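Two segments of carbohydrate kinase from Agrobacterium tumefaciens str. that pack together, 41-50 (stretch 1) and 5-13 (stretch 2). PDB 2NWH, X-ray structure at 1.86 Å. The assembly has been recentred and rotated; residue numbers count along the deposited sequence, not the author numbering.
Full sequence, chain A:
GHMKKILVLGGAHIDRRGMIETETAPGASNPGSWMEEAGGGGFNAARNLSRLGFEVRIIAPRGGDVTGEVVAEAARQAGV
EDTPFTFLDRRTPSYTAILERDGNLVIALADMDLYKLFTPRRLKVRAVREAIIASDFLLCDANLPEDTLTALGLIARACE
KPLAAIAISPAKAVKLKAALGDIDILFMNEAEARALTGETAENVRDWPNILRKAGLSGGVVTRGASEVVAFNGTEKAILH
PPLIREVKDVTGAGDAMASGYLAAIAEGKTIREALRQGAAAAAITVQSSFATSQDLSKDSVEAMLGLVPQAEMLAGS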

# COMPACT_ATOMS: atom_id res chain seq x y z
N GLY A 41 -3.23 -1.38 -3.82
CA GLY A 41 -2.35 -1.03 -2.69
C GLY A 41 -0.97 -0.57 -3.15
O GLY A 41 -0.50 0.54 -2.81
N GLY A 42 -0.31 -1.41 -3.94
CA GLY A 42 1.02 -1.05 -4.45
C GLY A 42 1.00 0.21 -5.28
O GLY A 42 1.87 1.09 -5.11
N PHE A 43 0.03 0.33 -6.20
CA PHE A 43 -0.04 1.52 -7.03
C PHE A 43 -0.25 2.81 -6.21
O PHE A 43 0.40 3.86 -6.46
CB PHE A 43 -1.23 1.39 -7.99
CG PHE A 43 -1.32 2.49 -8.99
CD1 PHE A 43 -0.50 2.49 -10.12
CD2 PHE A 43 -2.28 3.50 -8.86
CE1 PHE A 43 -0.61 3.51 -11.07
CE2 PHE A 43 -2.38 4.50 -9.82
CZ PHE A 43 -1.56 4.50 -10.91
N ASN A 44 -1.13 2.73 -5.23
CA ASN A 44 -1.44 3.91 -4.39
C ASN A 44 -0.19 4.29 -3.58
O ASN A 44 0.17 5.49 -3.47
CB ASN A 44 -2.65 3.61 -3.49
CG ASN A 44 -3.98 3.61 -4.26
OD1 ASN A 44 -4.04 4.09 -5.36
ND2 ASN A 44 -5.01 3.03 -3.68
N ALA A 45 0.52 3.28 -3.05
CA ALA A 45 1.75 3.58 -2.31
C ALA A 45 2.80 4.19 -3.26
O ALA A 45 3.55 5.10 -2.87
CB ALA A 45 2.27 2.31 -1.60
N ALA A 46 2.86 3.71 -4.51
CA ALA A 46 3.84 4.22 -5.49
C ALA A 46 3.59 5.69 -5.72
O ALA A 46 4.54 6.47 -5.70
CB ALA A 46 3.75 3.48 -6.84
N ARG A 47 2.34 6.05 -6.00
CA ARG A 47 1.98 7.45 -6.17
C ARG A 47 2.37 8.23 -4.95
O ARG A 47 2.92 9.33 -5.08
CB ARG A 47 0.47 7.59 -6.44
CG ARG A 47 0.09 7.07 -7.85
CD ARG A 47 -1.29 7.57 -8.23
NE ARG A 47 -2.37 7.02 -7.39
CZ ARG A 47 -3.67 7.16 -7.65
NH1 ARG A 47 -4.05 7.91 -8.68
NH2 ARG A 47 -4.58 6.61 -6.83
N ASN A 48 2.08 7.69 -3.77
CA ASN A 48 2.38 8.45 -2.54
C ASN A 48 3.86 8.71 -2.39
O ASN A 48 4.26 9.82 -2.02
CB ASN A 48 1.85 7.75 -1.28
CG ASN A 48 0.33 7.69 -1.25
OD1 ASN A 48 -0.34 8.39 -2.00
ND2 ASN A 48 -0.23 6.85 -0.37
N LEU A 49 4.68 7.67 -2.63
CA LEU A 49 6.12 7.83 -2.53
C LEU A 49 6.64 8.85 -3.52
O LEU A 49 7.55 9.63 -3.19
CB LEU A 49 6.83 6.46 -2.72
CG LEU A 49 6.59 5.56 -1.51
CD1 LEU A 49 6.76 4.05 -1.88
CD2 LEU A 49 7.46 6.01 -0.31
N SER A 50 6.10 8.85 -4.72
CA SER A 50 6.46 9.90 -5.71
C SER A 50 6.11 11.33 -5.25
O SER A 50 6.92 12.29 -5.35
CB SER A 50 5.85 9.55 -7.08
OG SER A 50 6.28 10.46 -8.07
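Stretch 2 5-13: KILVLGGAH

Stretch 2 runs as an extended strand from Lys5 to Leu9, then leaves it as a loop through the two glycines to Ala12. It lies nearly antiparallel to the helix of stretch 1: the axes cross at -163° and approach to 8.3 Å, so the start of the strand faces the C-terminal part of stretch 1 and its end meets the first helical turn. Strand alternation sets the pattern. Lys5 is out of reach, whereas Ile6 points toward the helix and its CD1 rests 3.9 Å from CD2 of Leu49. Leu7 is again out of reach. Val8, the residue with the most surface covered here, directs both methyls at the helix: CG2 lies 3.9 Å from CB of Ala46, and CG1 comes to 3.5 Å from O of Gly42. Leu9 points away. At Gly10 the chains close in, its CA 4.9 Å from CA of Gly42; a beta carbon on Gly42 would sit 3.4 Å from both that Gly10 CA and Val8 CG1, so the bare glycine permits this approach. Gly11 then supplies the polar link, its O accepting a 3.0 Å hydrogen bond from N of Phe43, an amide free of the helix's internal pairing within this stretch. Ala12 follows, with CB 3.7 Å from CD1 of Phe43, meeting the ring obliquely. His13 makes no close contact.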

# COMPACT_ATOMS: atom_id res chain seq x y z
N LYS A 5 15.60 5.73 -5.38
CA LYS A 5 14.80 5.02 -6.38
C LYS A 5 14.08 3.84 -5.76
O LYS A 5 14.69 3.03 -5.10
CB LYS A 5 15.67 4.55 -7.54
CG LYS A 5 16.17 5.66 -8.44
CD LYS A 5 17.02 5.10 -9.61
CE LYS A 5 16.23 4.23 -10.64
NZ LYS A 5 15.12 4.89 -11.39
N ILE A 6 12.75 3.80 -5.93
CA ILE A 6 11.97 2.76 -5.31
C ILE A 6 11.25 2.03 -6.43
O ILE A 6 10.58 2.68 -7.26
CB ILE A 6 10.92 3.34 -4.29
CG1 ILE A 6 11.62 4.12 -3.16
CG2 ILE A 6 9.96 2.23 -3.81
CD1 ILE A 6 10.66 4.80 -2.26
N LEU A 7 11.36 0.71 -6.44
CA LEU A 7 10.61 -0.08 -7.41
C LEU A 7 9.49 -0.80 -6.69
O LEU A 7 9.74 -1.48 -5.69
CB LEU A 7 11.51 -1.11 -8.07
CG LEU A 7 10.85 -2.09 -9.06
CD1 LEU A 7 10.48 -1.39 -10.33
CD2 LEU A 7 11.82 -3.19 -9.37
N VAL A 8 8.27 -0.66 -7.22
CA VAL A 8 7.06 -1.27 -6.66
C VAL A 8 6.61 -2.41 -7.56
O VAL A 8 6.48 -2.23 -8.78
CB VAL A 8 5.95 -0.24 -6.53
CG1 VAL A 8 4.69 -0.89 -5.92
CG2 VAL A 8 6.43 0.91 -5.65
N LEU A 9 6.38 -3.57 -6.97
CA LEU A 9 5.84 -4.72 -7.70
C LEU A 9 4.55 -5.16 -7.00
O LEU A 9 4.57 -5.64 -5.87
CB LEU A 9 6.87 -5.85 -7.75
CG LEU A 9 8.20 -5.41 -8.32
CD1 LEU A 9 9.21 -5.19 -7.19
CD2 LEU A 9 8.72 -6.55 -9.25
N GLY A 10 3.42 -4.97 -7.66
CA GLY A 10 2.16 -5.11 -6.97
C GLY A 10 0.99 -4.82 -7.87
O GLY A 10 1.10 -4.92 -9.09
N GLY A 11 -0.13 -4.49 -7.25
CA GLY A 11 -1.36 -4.31 -7.96
C GLY A 11 -1.56 -2.89 -8.39
O GLY A 11 -1.09 -1.93 -7.75
N ALA A 12 -2.28 -2.78 -9.49
CA ALA A 12 -2.65 -1.51 -10.04
C ALA A 12 -3.91 -1.86 -10.82
O ALA A 12 -3.85 -2.58 -11.79
CB ALA A 12 -1.52 -0.94 -10.94
N HIS A 13 -5.07 -1.40 -10.35
CA HIS A 13 -6.35 -1.82 -10.96
C HIS A 13 -7.17 -0.56 -11.28
O HIS A 13 -6.86 0.53 -10.80
CB HIS A 13 -7.15 -2.80 -10.05
CG HIS A 13 -7.50 -2.29 -8.66
ND1 HIS A 13 -8.46 -1.33 -8.40
CD2 HIS A 13 -7.07 -2.70 -7.45
CE1 HIS A 13 -8.57 -1.14 -7.10
NE2 HIS A 13 -7.74 -1.97 -6.49